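Local atomic coordinates of peroxinectin A (Dictyostelium discoideum, PDB entry 6ERC), a protein that is a secreted haem peroxidase that uses hydrogen peroxide to oxidise phenolic donors, iodide and thiocyanate. Residues A[83-88]-A[211-216]; A[194-199]-A[204-209]. All coordinates share one frame; numbering follows the deposited sequence.

Contact 1 lies against the haem and contact 2 forms a second layer behind it, their centres about 12 Å apart. In sequence, both segments of contact 2 fall between the two segments of contact 1, and residues 194-199, 204-209 and 211-216 all belong to the long connection between strand 182-184 and helix 218-241. Polar links join the layers, among them a salt bridge from Arg212 NE to Asp195 OD1 (3.1 Å) and a probable hydrogen bond between Asn215 OD1 and Tyr207 N (3.0 Å). Asp195 remains about 9 Å from the haem by its side chain, whereas Arg213 touches a haem propionate directly and lies about 3 Å, side chain to side chain, from His81, the predicted proton acceptor.

Contact 1 (A[83-88]-A[211-216]); sequences MALSKP and ERRGNE. With HEM (protoporphyrin IX containing Fe), chain F.
The guanidinium of Arg213 has Leu85 CD1 over the centre of one face, 3.2 Å above its plane, while the carbonyl oxygen of Ala84, Glu211 OE2 and a haem propionate meet its edge. Leu85 chi1 (177°) places CG opposite the main-chain nitrogen, and the side chain slides past that of Arg213 in the opposite direction, leaving CD1 over the guanidinium. At the edge, Arg213 NH1 donates to haem O1D over 3.2 Å at 145°; a weak bond from NH2 reaches the same oxygen. Ala84 O comes within 2.7 Å of Arg213 NH2, but the angle is too poor for a hydrogen bond. Glu211 OE2 adds a salt bridge to Arg213 NE at 3.5 Å. The second guanidinium, that of Arg212, has Lys87 NZ over one face, 3.9 Å above the plane; its partner Asp195 probably offsets the neighbouring positive charges. Segment 83-88 grips the same propionate through Ser86, whose OG donates to haem O2D (2.9 Å) and whose backbone N makes a weak bond to O1D. A leucine in place of Arg213 would probably cost haem O1D its two guanidinium bonds and leave Glu211 OE2 without this salt-bridge partner. Farther along, Glu216 OE2 is covalently bound to haem CMB at 1.5 Å, an ester link familiar from mammalian haem peroxidases. The haem is thus tied to this wall by a covalent bond at one pyrrole and by several hydrogen bonds to the propionate of another, consistent with a firmly fixed prosthetic group beside Arg213, the predicted transition-state stabiliser.

Contact 2 (A[194-199]-A[204-209]); sequences MDNDAN and DQLYSV
Met194 and Val209 supply the polar link between the segments, a weak hydrogen bond in which Val209 N donates to the thioether sulfur, Met194 SD, over 3.5 Å at 156°. The same sulfur also comes within 3.3 Å of the carbonyl oxygen of Val209. Apolar packing continues from there: the methionine chain folds at chi2 (-56°) and chi3 (-64°), which carries its terminal methyl CE to 3.5 Å from Val209 CG2, the two side chains crossing at about a right angle. Met194 CG meanwhile packs against Ser208 CA (3.8 Å). Both segments belong to one irregular loop, four residues apart, that doubles back between strand 182-184 and helix 218-241 of the animal haem peroxidase fold, and side chains, not strand pairing, bring them together, partly by packing on the opposite main chain. Val209 touches His224, and Tyr207 Leu221, both on that helix. A third kind of contact sets carbon against backbone oxygen. Met194 CE approaches Tyr207 O at 3.3 Å, and Leu206 CD1 reaches to 3.1 Å from Asp195 O, a tight carbon-to-oxygen approach. The Leu206 side chain also meets that of Asn196 at a slant, CD1 lying 3.9 Å from Asn196 CB.

Contact 1 (A[83-88]-A[211-216])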
ATOM      1  N   MET A  83       6.076  -1.233   3.695  1.00 57.45           N
ATOM      2  CA  MET A  83       5.932  -0.726   5.057  1.00 55.40           C
ATOM      3  C   MET A  83       5.055  -1.581   5.963  1.00 54.95           C
ATOM      4  O   MET A  83       5.400  -1.762   7.132  1.00 54.67           O
ATOM      5  CB  MET A  83       5.372   0.704   5.001  1.00 53.38           C
ATOM      6  CG  MET A  83       6.274   1.693   4.281  1.00 51.67           C
ATOM      7  SD  MET A  83       5.596   3.364   4.213  1.00 46.20           S
ATOM      8  CE  MET A  83       5.561   3.786   5.948  1.00 50.57           C
ATOM      9  N   ALA A  84       3.928  -2.094   5.474  1.00 57.10           N
ATOM     10  CA  ALA A  84       2.960  -2.714   6.371  1.00 57.71           C
ATOM     11  C   ALA A  84       2.245  -3.880   5.703  1.00 56.58           C
ATOM     12  O   ALA A  84       1.924  -3.829   4.515  1.00 56.60           O
ATOM     13  CB  ALA A  84       1.926  -1.688   6.845  1.00 56.89           C
ATOM     14  N   LEU A  85       1.989  -4.924   6.491  1.00 56.14           N
ATOM     15  CA  LEU A  85       1.132  -6.029   6.076  1.00 58.49           C
ATOM     16  C   LEU A  85       0.341  -6.504   7.284  1.00 57.50           C
ATOM     17  O   LEU A  85       0.929  -6.912   8.289  1.00 57.53           O
ATOM     18  CB  LEU A  85       1.941  -7.190   5.492  1.00 59.15           C
ATOM     19  CG  LEU A  85       1.106  -8.416   5.104  1.00 57.90           C
ATOM     20  CD1 LEU A  85       0.251  -8.113   3.885  1.00 57.50           C
ATOM     21  CD2 LEU A  85       1.984  -9.627   4.861  1.00 58.42           C
ATOM     22  N   SER A  86      -0.986  -6.462   7.180  1.00 58.25           N
ATOM     23  CA  SER A  86      -1.863  -6.950   8.244  1.00 58.86           C
ATOM     24  C   SER A  86      -2.234  -8.395   7.923  1.00 58.79           C
ATOM     25  O   SER A  86      -3.328  -8.705   7.450  1.00 59.36           O
ATOM     26  CB  SER A  86      -3.089  -6.058   8.374  1.00 57.86           C
ATOM     27  OG  SER A  86      -2.714  -4.740   8.731  1.00 57.18           O
ATOM     28  N   LYS A  87      -1.294  -9.291   8.189  1.00 57.94           N
ATOM     29  CA  LYS A  87      -1.473 -10.694   7.827  1.00 60.26           C
ATOM     30  C   LYS A  87      -2.523 -11.332   8.729  1.00 59.45           C
ATOM     31  O   LYS A  87      -2.365 -11.303   9.956  1.00 59.24           O
ATOM     32  CB  LYS A  87      -0.148 -11.440   7.938  1.00 60.38           C
ATOM     33  CG  LYS A  87      -0.157 -12.824   7.292  1.00 60.81           C
ATOM     34  CD  LYS A  87       1.231 -13.459   7.305  1.00 62.82           C
ATOM     35  CE  LYS A  87       1.216 -14.877   6.749  1.00 63.08           C
ATOM     36  NZ  LYS A  87       0.834 -14.911   5.309  1.00 63.54           N
ATOM     37  N   PRO A  88      -3.596 -11.911   8.189  1.00 59.22           N
ATOM     38  CA  PRO A  88      -4.619 -12.515   9.050  1.00 60.45           C
ATOM     39  C   PRO A  88      -4.212 -13.865   9.621  1.00 60.16           C
ATOM     40  O   PRO A  88      -3.395 -14.594   9.055  1.00 60.38           O
ATOM     41  CB  PRO A  88      -5.824 -12.676   8.110  1.00 59.33           C
ATOM     42  CG  PRO A  88      -5.523 -11.849   6.915  1.00 59.54           C
ATOM     43  CD  PRO A  88      -4.045 -11.841   6.789  1.00 59.46           C
ATOM     44  N   GLU A 211       7.760  -9.423  -2.588  1.00 61.67           N
ATOM     45  CA  GLU A 211       6.551  -9.116  -1.833  1.00 60.93           C
ATOM     46  C   GLU A 211       5.427 -10.040  -2.280  1.00 60.18           C
ATOM     47  O   GLU A 211       5.127 -10.119  -3.476  1.00 59.41           O
ATOM     48  CB  GLU A 211       6.158  -7.647  -2.021  1.00 59.75           C
ATOM     49  CG  GLU A 211       5.709  -6.956  -0.740  1.00 60.66           C
ATOM     50  CD  GLU A 211       4.244  -7.189  -0.441  1.00 59.42           C
ATOM     51  OE1 GLU A 211       3.456  -7.231  -1.407  1.00 59.27           O
ATOM     52  OE2 GLU A 211       3.881  -7.330   0.747  1.00 58.05           O
ATOM     53  N   ARG A 212       4.805 -10.727  -1.314  1.00 60.94           N
ATOM     54  CA  ARG A 212       3.822 -11.766  -1.621  1.00 62.40           C
ATOM     55  C   ARG A 212       2.767 -11.276  -2.607  1.00 60.82           C
ATOM     56  O   ARG A 212       2.463 -11.949  -3.600  1.00 60.52           O
ATOM     57  CB  ARG A 212       3.141 -12.243  -0.333  1.00 61.96           C
ATOM     58  CG  ARG A 212       4.065 -12.896   0.685  1.00 63.02           C
ATOM     59  CD  ARG A 212       3.290 -13.312   1.936  1.00 62.48           C
ATOM     60  NE  ARG A 212       2.366 -14.418   1.676  1.00 64.50           N
ATOM     61  CZ  ARG A 212       2.614 -15.702   1.929  1.00 64.43           C
ATOM     62  NH1 ARG A 212       3.767 -16.082   2.465  1.00 64.51           N
ATOM     63  NH2 ARG A 212       1.697 -16.619   1.648  1.00 65.16           N
ATOM     64  N   ARG A 213       2.182 -10.113  -2.339  1.00 57.60           N
ATOM     65  CA  ARG A 213       1.094  -9.580  -3.159  1.00 58.46           C
ATOM     66  C   ARG A 213       1.606  -8.685  -4.279  1.00 56.71           C
ATOM     67  O   ARG A 213       0.996  -7.662  -4.608  1.00 55.61           O
ATOM     68  CB  ARG A 213       0.095  -8.839  -2.270  1.00 57.97           C
ATOM     69  CG  ARG A 213       0.716  -7.779  -1.371  1.00 58.14           C
ATOM     70  CD  ARG A 213      -0.254  -7.216  -0.352  1.00 58.39           C
ATOM     71  NE  ARG A 213       0.460  -6.478   0.689  1.00 58.43           N
ATOM     72  CZ  ARG A 213      -0.119  -5.721   1.616  1.00 60.95           C
ATOM     73  NH1 ARG A 213      -1.444  -5.579   1.650  1.00 61.18           N
ATOM     74  NH2 ARG A 213       0.633  -5.095   2.514  1.00 60.60           N
ATOM     75  N   GLY A 214       2.733  -9.053  -4.892  1.00 58.31           N
ATOM     76  CA  GLY A 214       3.252  -8.274  -6.001  1.00 57.59           C
ATOM     77  C   GLY A 214       2.464  -8.466  -7.280  1.00 56.98           C
ATOM     78  O   GLY A 214       2.433  -7.573  -8.133  1.00 56.55           O
ATOM     79  N   ASN A 215       1.818  -9.619  -7.435  1.00 55.85           N
ATOM     80  CA  ASN A 215       1.010  -9.889  -8.617  1.00 55.44           C
ATOM     81  C   ASN A 215      -0.375  -9.258  -8.552  1.00 56.88           C
ATOM     82  O   ASN A 215      -1.158  -9.451  -9.489  1.00 55.22           O
ATOM     83  CB  ASN A 215       0.857 -11.398  -8.818  1.00 55.97           C
ATOM     84  CG  ASN A 215       2.178 -12.088  -9.096  1.00 57.57           C
ATOM     85  OD1 ASN A 215       2.568 -12.270 -10.250  1.00 55.24           O
ATOM     86  ND2 ASN A 215       2.872 -12.482  -8.034  1.00 59.11           N
ATOM     87  N   GLU A 216      -0.692  -8.515  -7.484  1.00 58.53           N
ATOM     88  CA  GLU A 216      -2.046  -7.991  -7.305  1.00 56.48           C
ATOM     89  C   GLU A 216      -2.566  -7.354  -8.589  1.00 55.90           C
ATOM     90  O   GLU A 216      -3.687  -7.640  -9.024  1.00 57.54           O
ATOM     91  CB  GLU A 216      -2.073  -6.985  -6.151  1.00 57.67           C
ATOM     92  CG  GLU A 216      -3.469  -6.731  -5.558  1.00 57.82           C
ATOM     93  CD  GLU A 216      -4.248  -5.624  -6.261  1.00 57.48           C
ATOM     94  OE1 GLU A 216      -3.776  -5.115  -7.298  1.00 57.85           O
ATOM     95  OE2 GLU A 216      -5.339  -5.259  -5.767  1.00 60.23           O
TER
HETATM   96  CHA HEM F 604      -4.702  -3.204   1.765  1.00 54.12           C
HETATM   97  CHB HEM F 604      -6.109  -4.346  -2.717  1.00 50.11           C
HETATM   98  CHC HEM F 604      -4.543  -0.018  -4.290  1.00 47.77           C
HETATM   99  CHD HEM F 604      -3.362   1.202   0.246  1.00 52.38           C
HETATM  100  C1A HEM F 604      -5.272  -3.857   0.701  1.00 52.15           C
HETATM  101  C2A HEM F 604      -6.001  -5.100   0.766  1.00 50.82           C
HETATM  102  C3A HEM F 604      -6.397  -5.422  -0.469  1.00 49.41           C
HETATM  103  C4A HEM F 604      -5.922  -4.388  -1.360  1.00 49.80           C
HETATM  104  CMA HEM F 604      -7.205  -6.668  -0.894  1.00 45.54           C
HETATM  105  CAA HEM F 604      -6.269  -5.880   2.063  1.00 51.66           C
HETATM  106  CBA HEM F 604      -7.766  -5.797   2.325  1.00 52.61           C
HETATM  107  CGA HEM F 604      -8.044  -6.013   3.790  1.00 54.79           C
HETATM  108  O1A HEM F 604      -7.593  -5.184   4.622  1.00 54.82           O
HETATM  109  O2A HEM F 604      -8.729  -7.010   4.127  1.00 54.01           O
HETATM  110  C1B HEM F 604      -5.786  -3.282  -3.524  1.00 49.24           C
HETATM  111  C2B HEM F 604      -5.983  -3.239  -4.952  1.00 47.71           C
HETATM  112  C3B HEM F 604      -5.547  -2.047  -5.395  1.00 48.25           C
HETATM  113  C4B HEM F 604      -5.064  -1.297  -4.253  1.00 49.49           C
HETATM  114  CMB HEM F 604      -6.588  -4.416  -5.742  1.00 43.14           C
HETATM  115  CAB HEM F 604      -5.531  -1.476  -6.832  1.00 47.63           C
HETATM  116  CBB HEM F 604      -6.049  -2.120  -7.882  1.00 48.58           C
HETATM  117  C1C HEM F 604      -4.093   0.702  -3.204  1.00 47.66           C
HETATM  118  C2C HEM F 604      -3.558   2.053  -3.225  1.00 48.10           C
HETATM  119  C3C HEM F 604      -3.229   2.388  -1.959  1.00 49.54           C
HETATM  120  C4C HEM F 604      -3.549   1.255  -1.118  1.00 51.55           C
HETATM  121  CMC HEM F 604      -3.447   2.864  -4.533  1.00 45.50           C
HETATM  122  CAC HEM F 604      -2.623   3.672  -1.334  1.00 47.87           C
HETATM  123  CBC HEM F 604      -2.270   4.775  -1.999  1.00 47.73           C
HETATM  124  C1D HEM F 604      -3.581   0.102   1.041  1.00 52.10           C
HETATM  125  C2D HEM F 604      -3.240  -0.012   2.440  1.00 51.41           C
HETATM  126  C3D HEM F 604      -3.622  -1.225   2.852  1.00 54.18           C
HETATM  127  C4D HEM F 604      -4.198  -1.926   1.731  1.00 54.05           C
HETATM  128  CMD HEM F 604      -2.584   1.102   3.281  1.00 49.08           C
HETATM  129  CAD HEM F 604      -3.462  -1.838   4.254  1.00 53.66           C
HETATM  130  CBD HEM F 604      -2.012  -2.307   4.327  1.00 54.33           C
HETATM  131  CGD HEM F 604      -1.884  -3.558   5.161  1.00 53.26           C
HETATM  132  O1D HEM F 604      -2.086  -4.668   4.605  1.00 51.67           O
HETATM  133  O2D HEM F 604      -1.575  -3.463   6.376  1.00 51.47           O
HETATM  134  NA  HEM F 604      -5.241  -3.450  -0.614  1.00 54.14           N
HETATM  135  NB  HEM F 604      -5.224  -2.084  -3.128  1.00 54.65           N
HETATM  136  NC  HEM F 604      -4.069   0.249  -1.902  1.00 52.80           N
HETATM  137  ND  HEM F 604      -4.161  -1.084   0.642  1.00 55.15           N
HETATM  138 FE   HEM F 604      -4.634  -1.597  -1.228  1.00 61.91          FE

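Contact 2 (A[194-199]-A[204-209])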
ATOM      1  N   MET A 194       4.265 -16.715  -3.307  1.00 60.39           N
ATOM      2  CA  MET A 194       3.548 -15.596  -3.901  1.00 59.17           C
ATOM      3  C   MET A 194       2.050 -15.766  -3.688  1.00 60.93           C
ATOM      4  O   MET A 194       1.529 -16.887  -3.722  1.00 59.68           O
ATOM      5  CB  MET A 194       3.852 -15.483  -5.396  1.00 60.47           C
ATOM      6  CG  MET A 194       5.323 -15.231  -5.716  1.00 60.62           C
ATOM      7  SD  MET A 194       5.981 -13.762  -4.896  1.00 58.23           S
ATOM      8  CE  MET A 194       4.992 -12.468  -5.646  1.00 57.85           C
ATOM      9  N   ASP A 195       1.363 -14.648  -3.476  1.00 62.69           N
ATOM     10  CA  ASP A 195      -0.074 -14.675  -3.251  1.00 61.76           C
ATOM     11  C   ASP A 195      -0.825 -14.937  -4.552  1.00 63.48           C
ATOM     12  O   ASP A 195      -0.392 -14.542  -5.641  1.00 63.86           O
ATOM     13  CB  ASP A 195      -0.550 -13.358  -2.638  1.00 60.73           C
ATOM     14  CG  ASP A 195      -0.325 -13.298  -1.138  1.00 62.95           C
ATOM     15  OD1 ASP A 195       0.155 -14.299  -0.560  1.00 62.59           O
ATOM     16  OD2 ASP A 195      -0.637 -12.247  -0.533  1.00 62.25           O
ATOM     17  N   ASN A 196      -1.959 -15.621  -4.424  1.00 62.79           N
ATOM     18  CA  ASN A 196      -2.859 -15.897  -5.540  1.00 62.44           C
ATOM     19  C   ASN A 196      -4.300 -15.722  -5.068  1.00 63.39           C
ATOM     20  O   ASN A 196      -5.141 -16.610  -5.209  1.00 63.97           O
ATOM     21  CB  ASN A 196      -2.623 -17.301  -6.099  1.00 63.07           C
ATOM     22  CG  ASN A 196      -2.872 -17.394  -7.601  1.00 63.63           C
ATOM     23  OD1 ASN A 196      -2.238 -18.196  -8.291  1.00 64.99           O
ATOM     24  ND2 ASN A 196      -3.782 -16.572  -8.114  1.00 63.37           N
ATOM     25  N   ASP A 197      -4.592 -14.549  -4.499  1.00 63.21           N
ATOM     26  CA  ASP A 197      -5.881 -14.321  -3.851  1.00 64.25           C
ATOM     27  C   ASP A 197      -7.038 -14.595  -4.808  1.00 65.07           C
ATOM     28  O   ASP A 197      -7.927 -15.404  -4.516  1.00 65.31           O
ATOM     29  CB  ASP A 197      -5.941 -12.887  -3.315  1.00 63.86           C
ATOM     30  CG  ASP A 197      -4.862 -12.605  -2.286  1.00 64.85           C
ATOM     31  OD1 ASP A 197      -4.565 -13.510  -1.477  1.00 66.11           O
ATOM     32  OD2 ASP A 197      -4.305 -11.485  -2.289  1.00 64.69           O
ATOM     33  N   ALA A 198      -7.043 -13.925  -5.963  1.00 62.33           N
ATOM     34  CA  ALA A 198      -8.109 -14.135  -6.936  1.00 61.51           C
ATOM     35  C   ALA A 198      -8.096 -15.548  -7.504  1.00 62.84           C
ATOM     36  O   ALA A 198      -9.134 -16.026  -7.975  1.00 63.65           O
ATOM     37  CB  ALA A 198      -7.998 -13.110  -8.066  1.00 60.83           C
ATOM     38  N   ASN A 199      -6.949 -16.227  -7.471  1.00 64.36           N
ATOM     39  CA  ASN A 199      -6.853 -17.627  -7.887  1.00 64.96           C
ATOM     40  C   ASN A 199      -7.430 -17.829  -9.286  1.00 65.69           C
ATOM     41  O   ASN A 199      -8.135 -18.804  -9.558  1.00 65.33           O
ATOM     42  CB  ASN A 199      -7.548 -18.541  -6.877  1.00 64.39           C
ATOM     43  CG  ASN A 199      -7.075 -19.981  -6.972  1.00 67.48           C
ATOM     44  OD1 ASN A 199      -6.499 -20.397  -7.981  1.00 67.64           O
ATOM     45  ND2 ASN A 199      -7.321 -20.753  -5.917  1.00 67.46           N
ATOM     46  N   ASP A 204       2.242 -21.253 -10.487  1.00 65.94           N
ATOM     47  CA  ASP A 204       3.481 -21.372 -11.250  1.00 67.02           C
ATOM     48  C   ASP A 204       3.550 -20.399 -12.420  1.00 66.79           C
ATOM     49  O   ASP A 204       4.613 -20.280 -13.039  1.00 68.05           O
ATOM     50  CB  ASP A 204       3.675 -22.802 -11.766  1.00 67.45           C
ATOM     51  CG  ASP A 204       2.515 -23.283 -12.612  1.00 69.49           C
ATOM     52  OD1 ASP A 204       1.374 -23.271 -12.108  1.00 69.29           O
ATOM     53  OD2 ASP A 204       2.744 -23.673 -13.778  1.00 69.50           O
ATOM     54  N   GLN A 205       2.457 -19.707 -12.742  1.00 66.00           N
ATOM     55  CA  GLN A 205       2.475 -18.672 -13.766  1.00 65.00           C
ATOM     56  C   GLN A 205       2.653 -17.271 -13.194  1.00 63.31           C
ATOM     57  O   GLN A 205       2.834 -16.325 -13.968  1.00 63.57           O
ATOM     58  CB  GLN A 205       1.185 -18.720 -14.596  1.00 64.58           C
ATOM     59  CG  GLN A 205       1.056 -19.967 -15.468  1.00 66.21           C
ATOM     60  CD  GLN A 205      -0.308 -20.090 -16.139  1.00 68.18           C
ATOM     61  OE1 GLN A 205      -0.798 -21.199 -16.367  1.00 68.56           O
ATOM     62  NE2 GLN A 205      -0.924 -18.953 -16.464  1.00 65.99           N
ATOM     63  N   LEU A 206       2.611 -17.114 -11.873  1.00 62.82           N
ATOM     64  CA  LEU A 206       2.828 -15.815 -11.255  1.00 61.91           C
ATOM     65  C   LEU A 206       4.315 -15.497 -11.174  1.00 62.51           C
ATOM     66  O   LEU A 206       5.165 -16.391 -11.104  1.00 64.68           O
ATOM     67  CB  LEU A 206       2.226 -15.774  -9.848  1.00 61.63           C
ATOM     68  CG  LEU A 206       0.730 -16.060  -9.711  1.00 62.76           C
ATOM     69  CD1 LEU A 206       0.328 -15.972  -8.245  1.00 63.10           C
ATOM     70  CD2 LEU A 206      -0.104 -15.104 -10.555  1.00 61.20           C
ATOM     71  N   TYR A 207       4.625 -14.206 -11.179  1.00 59.32           N
ATOM     72  CA  TYR A 207       6.004 -13.760 -11.057  1.00 59.01           C
ATOM     73  C   TYR A 207       6.439 -13.785  -9.598  1.00 58.14           C
ATOM     74  O   TYR A 207       5.660 -13.466  -8.698  1.00 58.67           O
ATOM     75  CB  TYR A 207       6.161 -12.356 -11.639  1.00 59.28           C
ATOM     76  CG  TYR A 207       5.939 -12.304 -13.136  1.00 60.52           C
ATOM     77  CD1 TYR A 207       6.951 -12.655 -14.021  1.00 57.52           C
ATOM     78  CD2 TYR A 207       4.712 -11.911 -13.664  1.00 58.51           C
ATOM     79  CE1 TYR A 207       6.754 -12.614 -15.385  1.00 57.80           C
ATOM     80  CE2 TYR A 207       4.505 -11.867 -15.030  1.00 58.52           C
ATOM     81  CZ  TYR A 207       5.531 -12.219 -15.886  1.00 58.69           C
ATOM     82  OH  TYR A 207       5.333 -12.178 -17.246  1.00 58.61           O
ATOM     83  N   SER A 208       7.691 -14.175  -9.372  1.00 62.17           N
ATOM     84  CA  SER A 208       8.250 -14.310  -8.031  1.00 61.98           C
ATOM     85  C   SER A 208       9.048 -13.052  -7.695  1.00 61.19           C
ATOM     86  O   SER A 208      10.138 -12.837  -8.237  1.00 62.05           O
ATOM     87  CB  SER A 208       9.125 -15.559  -7.944  1.00 62.30           C
ATOM     88  OG  SER A 208       8.398 -16.711  -8.338  1.00 62.09           O
ATOM     89  N   VAL A 209       8.504 -12.227  -6.798  1.00 57.29           N
ATOM     90  CA  VAL A 209       9.147 -10.996  -6.360  1.00 57.21           C
ATOM     91  C   VAL A 209       9.159 -10.960  -4.835  1.00 58.79           C
ATOM     92  O   VAL A 209       8.523 -11.773  -4.162  1.00 60.48           O
ATOM     93  CB  VAL A 209       8.455  -9.737  -6.927  1.00 57.69           C
ATOM     94  CG1 VAL A 209       8.589  -9.699  -8.448  1.00 56.56           C
ATOM     95  CG2 VAL A 209       6.988  -9.690  -6.508  1.00 57.66           C
TER